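Long-range contact in guanine nucleotide exchange protein (Legionella pneumophila, PDB 1XSZ), which probably acts as a guanine nucleotide exchange factor for ADP-ribosylation factor (Arf) GTPases, with a cap lying over its active site: residues 269-281 against 295-309. Numbering follows the deposited sequence. Where two conformers were deposited one is given.
Sequences NKTSAQATIQVYT and RVIIQPGQTKESIDL
Arg-295 lays its guanidinium over one face of the Tyr-280 ring, with CZ 4.5 Å from the ring centroid and the planes 26° apart, a cation-pi stack. The arginine chain bends at CG-CD (chi3 62°), which brings NH1 above the middle of the ring. On the same side of the sheet, Ile-297 CD1 packs 4.0 Å from Tyr-280 CE1, and a water accepts from Gln-278 NE2, donates to Ile-297 O and also bonds Thr-276 OG1, a hydroxyl short enough to stay beside the strand. Strands 274-280 and 295-300 are antiparallel neighbours inside the sheet of the capping domain. On the other face, Ile-277 lies alongside Val-296, CG2 to CG1 3.8 Å; both are beta-branched, which suits a strand, and both touch Leu-221 of helix 216-224. At the start of strand 274-280, Ser-306 OG accepts from Gln-274 N (2.9 Å, 174° at the hydrogen) while donating to Thr-303 O, a double role open to a hydroxyl. In the second shell, Tyr-280 OH donates to Gln-278 OE1 at 2.7 Å, in its carbonyl plane, which probably helps hold NE2 toward Glu-105; Gln-299 NE2 donates to Pro-203 O and Glu-105, and Glu-206 forms a salt bridge with Arg-295 NE.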
loop_
_atom_site.group_PDB
_atom_site.type_symbol
_atom_site.label_atom_id
_atom_site.label_comp_id
_atom_site.label_asym_id
_atom_site.label_seq_id
_atom_site.Cartn_x
_atom_site.Cartn_y
_atom_site.Cartn_z
ATOM N N ASN A 269 -7.959 20.737 12.684
ATOM C CA ASN A 269 -7.318 21.244 13.894
ATOM C C ASN A 269 -8.222 21.349 15.117
ATOM O O ASN A 269 -7.734 21.527 16.233
ATOM C CB ASN A 269 -6.690 22.613 13.616
ATOM C CG ASN A 269 -5.562 22.541 12.607
ATOM O OD1 ASN A 269 -4.586 21.815 12.801
ATOM N ND2 ASN A 269 -5.687 23.299 11.524
ATOM N N LYS A 270 -9.530 21.233 14.918
ATOM C CA LYS A 270 -10.467 21.338 16.032
ATOM C C LYS A 270 -11.062 20.010 16.486
ATOM O O LYS A 270 -11.264 19.793 17.680
ATOM C CB LYS A 270 -11.593 22.311 15.671
ATOM C CG LYS A 270 -11.111 23.724 15.393
ATOM C CD LYS A 270 -10.401 24.311 16.606
ATOM C CE LYS A 270 -9.762 25.650 16.278
ATOM N NZ LYS A 270 -8.725 25.518 15.217
ATOM N N THR A 271 -11.340 19.122 15.537
ATOM C CA THR A 271 -11.926 17.825 15.856
ATOM C C THR A 271 -10.907 16.692 15.808
ATOM O O THR A 271 -11.163 15.596 16.308
ATOM C CB THR A 271 -13.063 17.484 14.878
ATOM O OG1 THR A 271 -12.526 17.353 13.555
ATOM C CG2 THR A 271 -14.115 18.584 14.879
ATOM N N SER A 272 -9.755 16.963 15.200
ATOM C CA SER A 272 -8.686 15.979 15.064
ATOM C C SER A 272 -9.025 14.908 14.031
ATOM O O SER A 272 -8.280 13.942 13.862
ATOM C CB SER A 272 -8.375 15.324 16.413
ATOM O OG SER A 272 -7.824 16.268 17.316
ATOM N N ALA A 273 -10.151 15.080 13.345
ATOM C CA ALA A 273 -10.552 14.132 12.311
ATOM C C ALA A 273 -9.443 14.139 11.269
ATOM O O ALA A 273 -8.835 15.178 11.011
ATOM C CB ALA A 273 -11.871 14.563 11.682
ATOM N N GLN A 274 -9.180 12.984 10.670
ATOM C CA GLN A 274 -8.142 12.885 9.656
ATOM C C GLN A 274 -8.554 12.008 8.486
ATOM O O GLN A 274 -9.398 11.124 8.618
ATOM C CB GLN A 274 -6.848 12.337 10.265
ATOM C CG GLN A 274 -6.049 13.355 11.063
ATOM C CD GLN A 274 -4.711 12.814 11.533
ATOM O OE1 GLN A 274 -3.873 13.559 12.042
ATOM N NE2 GLN A 274 -4.504 11.512 11.368
ATOM N N ALA A 275 -7.954 12.274 7.334
ATOM C CA ALA A 275 -8.226 11.504 6.132
ATOM C C ALA A 275 -7.030 11.644 5.204
ATOM O O ALA A 275 -6.372 12.686 5.183
ATOM C CB ALA A 275 -9.489 12.020 5.442
ATOM N N THR A 276 -6.728 10.589 4.460
ATOM C CA THR A 276 -5.630 10.638 3.510
ATOM C C THR A 276 -6.193 10.514 2.102
ATOM O O THR A 276 -7.210 9.840 1.872
ATOM C CB THR A 276 -4.603 9.511 3.729
ATOM O OG1 THR A 276 -5.267 8.244 3.694
ATOM C CG2 THR A 276 -3.889 9.691 5.057
ATOM N N ILE A 277 -5.537 11.178 1.162
ATOM C CA ILE A 277 -5.958 11.150 -0.224
ATOM C C ILE A 277 -4.745 10.837 -1.083
ATOM O O ILE A 277 -3.786 11.611 -1.133
ATOM C CB ILE A 277 -6.557 12.507 -0.656
ATOM C CG1 ILE A 277 -7.740 12.870 0.246
ATOM C CG2 ILE A 277 -6.988 12.442 -2.110
ATOM C CD1 ILE A 277 -8.370 14.213 -0.089
ATOM N N GLN A 278 -4.776 9.679 -1.734
ATOM C CA GLN A 278 -3.691 9.247 -2.605
ATOM C C GLN A 278 -4.073 9.493 -4.052
ATOM O O GLN A 278 -5.215 9.262 -4.444
ATOM C CB GLN A 278 -3.427 7.753 -2.429
ATOM C CG GLN A 278 -3.106 7.323 -1.026
ATOM C CD GLN A 278 -3.072 5.816 -0.908
ATOM O OE1 GLN A 278 -2.349 5.143 -1.643
ATOM N NE2 GLN A 278 -3.858 5.280 0.011
ATOM N N VAL A 279 -3.113 9.931 -4.852
ATOM C CA VAL A 279 -3.358 10.192 -6.258
ATOM C C VAL A 279 -2.414 9.373 -7.132
ATOM O O VAL A 279 -1.214 9.300 -6.860
ATOM C CB VAL A 279 -3.169 11.693 -6.584
ATOM C CG1 VAL A 279 -3.354 11.929 -8.068
ATOM C CG2 VAL A 279 -4.161 12.527 -5.787
ATOM N N TYR A 280 -2.968 8.752 -8.168
ATOM C CA TYR A 280 -2.192 7.962 -9.116
ATOM C C TYR A 280 -2.585 8.349 -10.535
ATOM O O TYR A 280 -3.766 8.484 -10.835
ATOM C CB TYR A 280 -2.458 6.455 -8.959
ATOM C CG TYR A 280 -2.097 5.883 -7.616
ATOM C CD1 TYR A 280 -2.931 6.061 -6.518
ATOM C CD2 TYR A 280 -0.894 5.197 -7.429
ATOM C CE1 TYR A 280 -2.578 5.581 -5.264
ATOM C CE2 TYR A 280 -0.530 4.713 -6.182
ATOM C CZ TYR A 280 -1.371 4.911 -5.101
ATOM O OH TYR A 280 -1.001 4.473 -3.855
ATOM N N THR A 281 -1.600 8.549 -11.402
ATOM C CA THR A 281 -1.871 8.853 -12.799
ATOM C C THR A 281 -1.053 7.846 -13.594
ATOM O O THR A 281 0.127 7.611 -13.310
ATOM C CB THR A 281 -1.503 10.309 -13.184
ATOM O OG1 THR A 281 -0.121 10.555 -12.919
ATOM C CG2 THR A 281 -2.349 11.287 -12.398
ATOM N N ARG A 295 -6.320 7.229 -10.506
ATOM C CA ARG A 295 -7.025 6.749 -9.329
ATOM C C ARG A 295 -6.874 7.723 -8.184
ATOM O O ARG A 295 -5.839 8.375 -8.054
ATOM C CB ARG A 295 -6.448 5.412 -8.857
ATOM C CG ARG A 295 -6.372 4.316 -9.892
ATOM C CD ARG A 295 -5.297 3.312 -9.499
ATOM N NE ARG A 295 -5.577 2.659 -8.222
ATOM C CZ ARG A 295 -4.646 2.104 -7.450
ATOM N NH1 ARG A 295 -3.375 2.136 -7.816
ATOM N NH2 ARG A 295 -4.993 1.500 -6.321
ATOM N N VAL A 296 -7.908 7.820 -7.359
ATOM C CA VAL A 296 -7.868 8.632 -6.159
ATOM C C VAL A 296 -8.388 7.701 -5.068
ATOM O O VAL A 296 -9.466 7.117 -5.205
ATOM C CB VAL A 296 -8.767 9.881 -6.256
ATOM C CG1 VAL A 296 -8.776 10.611 -4.916
ATOM C CG2 VAL A 296 -8.259 10.807 -7.366
ATOM N N ILE A 297 -7.607 7.528 -4.008
ATOM C CA ILE A 297 -7.989 6.665 -2.899
ATOM C C ILE A 297 -8.093 7.536 -1.656
ATOM O O ILE A 297 -7.120 8.185 -1.257
ATOM C CB ILE A 297 -6.947 5.539 -2.670
ATOM C CG1 ILE A 297 -6.835 4.668 -3.928
ATOM C CG2 ILE A 297 -7.356 4.694 -1.474
ATOM C CD1 ILE A 297 -5.762 3.589 -3.851
ATOM N N ILE A 298 -9.277 7.550 -1.048
ATOM C CA ILE A 298 -9.547 8.362 0.133
ATOM C C ILE A 298 -9.851 7.462 1.317
ATOM O O ILE A 298 -10.752 6.625 1.250
ATOM C CB ILE A 298 -10.752 9.296 -0.125
ATOM C CG1 ILE A 298 -10.469 10.161 -1.355
ATOM C CG2 ILE A 298 -11.021 10.157 1.095
ATOM C CD1 ILE A 298 -11.627 11.057 -1.771
ATOM N N GLN A 299 -9.103 7.638 2.402
ATOM C CA GLN A 299 -9.278 6.807 3.585
ATOM C C GLN A 299 -9.406 7.608 4.866
ATOM O O GLN A 299 -8.619 8.514 5.121
ATOM C CB GLN A 299 -8.091 5.848 3.723
ATOM C CG GLN A 299 -7.884 4.960 2.514
ATOM C CD GLN A 299 -6.574 4.199 2.550
ATOM O OE1 GLN A 299 -5.623 4.596 3.227
ATOM N NE2 GLN A 299 -6.507 3.112 1.796
ATOM N N PRO A 300 -10.404 7.283 5.691
ATOM C CA PRO A 300 -10.573 8.008 6.952
ATOM C C PRO A 300 -9.591 7.471 7.988
ATOM O O PRO A 300 -9.243 6.288 7.962
ATOM C CB PRO A 300 -12.021 7.712 7.328
ATOM C CG PRO A 300 -12.217 6.315 6.798
ATOM C CD PRO A 300 -11.522 6.352 5.451
ATOM N N GLY A 301 -9.144 8.342 8.888
ATOM C CA GLY A 301 -8.229 7.925 9.934
ATOM C C GLY A 301 -8.993 7.242 11.050
ATOM O O GLY A 301 -10.212 7.093 10.968
ATOM N N GLN A 302 -8.290 6.834 12.102
ATOM C CA GLN A 302 -8.939 6.150 13.215
ATOM C C GLN A 302 -9.643 7.081 14.203
ATOM O O GLN A 302 -10.525 6.643 14.940
ATOM C CB GLN A 302 -7.927 5.279 13.964
ATOM C CG GLN A 302 -6.753 6.038 14.555
ATOM C CD GLN A 302 -5.827 5.137 15.351
ATOM O OE1 GLN A 302 -6.231 4.545 16.354
ATOM N NE2 GLN A 302 -4.581 5.024 14.906
ATOM N N THR A 303 -9.263 8.357 14.216
ATOM C CA THR A 303 -9.874 9.320 15.131
ATOM C C THR A 303 -11.334 9.590 14.785
ATOM O O THR A 303 -11.743 9.463 13.631
ATOM C CB THR A 303 -9.117 10.668 15.131
ATOM O OG1 THR A 303 -9.123 11.224 13.811
ATOM C CG2 THR A 303 -7.682 10.474 15.597
ATOM N N LYS A 304 -12.114 9.969 15.792
ATOM C CA LYS A 304 -13.531 10.251 15.596
ATOM C C LYS A 304 -13.770 11.343 14.560
ATOM O O LYS A 304 -12.970 12.269 14.417
ATOM C CB LYS A 304 -14.186 10.654 16.922
ATOM C CG LYS A 304 -14.357 9.516 17.919
ATOM C CD LYS A 304 -13.022 8.996 18.432
ATOM C CE LYS A 304 -13.224 7.894 19.462
ATOM N NZ LYS A 304 -11.932 7.382 19.997
ATOM N N GLU A 305 -14.885 11.217 13.847
ATOM C CA GLU A 305 -15.292 12.160 12.812
ATOM C C GLU A 305 -14.468 12.063 11.533
ATOM O O GLU A 305 -14.729 12.784 10.570
ATOM C CB GLU A 305 -15.257 13.597 13.348
ATOM C CG GLU A 305 -16.163 13.820 14.552
ATOM C CD GLU A 305 -16.376 15.288 14.865
ATOM O OE1 GLU A 305 -17.031 15.590 15.884
ATOM O OE2 GLU A 305 -15.894 16.142 14.089
ATOM N N SER A 306 -13.478 11.173 11.521
ATOM C CA SER A 306 -12.643 10.983 10.339
ATOM C C SER A 306 -13.480 10.470 9.174
ATOM O O SER A 306 -13.250 10.842 8.026
ATOM C CB SER A 306 -11.516 9.986 10.623
ATOM O OG SER A 306 -10.529 10.554 11.464
ATOM N N ILE A 307 -14.447 9.610 9.474
ATOM C CA ILE A 307 -15.299 9.052 8.435
ATOM C C ILE A 307 -16.055 10.151 7.688
ATOM O O ILE A 307 -16.168 10.104 6.465
ATOM C CB ILE A 307 -16.294 8.023 9.024
ATOM C CG1 ILE A 307 -17.063 7.338 7.894
ATOM C CG2 ILE A 307 -17.246 8.703 9.994
ATOM C CD1 ILE A 307 -17.851 6.127 8.339
ATOM N N ASP A 308 -16.554 11.151 8.410
ATOM C CA ASP A 308 -17.279 12.234 7.762
ATOM C C ASP A 308 -16.357 13.097 6.905
ATOM O O ASP A 308 -16.756 13.568 5.839
ATOM C CB ASP A 308 -17.993 13.095 8.805
ATOM C CG ASP A 308 -19.040 12.316 9.573
ATOM O OD1 ASP A 308 -19.867 11.641 8.925
ATOM O OD2 ASP A 308 -19.037 12.380 10.821
ATOM N N LEU A 309 -15.124 13.299 7.359
ATOM C CA LEU A 309 -14.173 14.100 6.598
ATOM C C LEU A 309 -13.837 13.402 5.280
ATOM O O LEU A 309 -13.830 14.020 4.218
ATOM C CB LEU A 309 -12.894 14.329 7.413
ATOM C CG LEU A 309 -11.761 15.082 6.705
ATOM C CD1 LEU A 309 -12.242 16.455 6.246
ATOM C CD2 LEU A 309 -10.582 15.227 7.655
HETATM O O HOH W 1 -14.332 17.360 11.621
HETATM O O HOH W 2 -5.873 7.109 1.101
HETATM O O HOH W 3 -4.749 6.168 5.275
#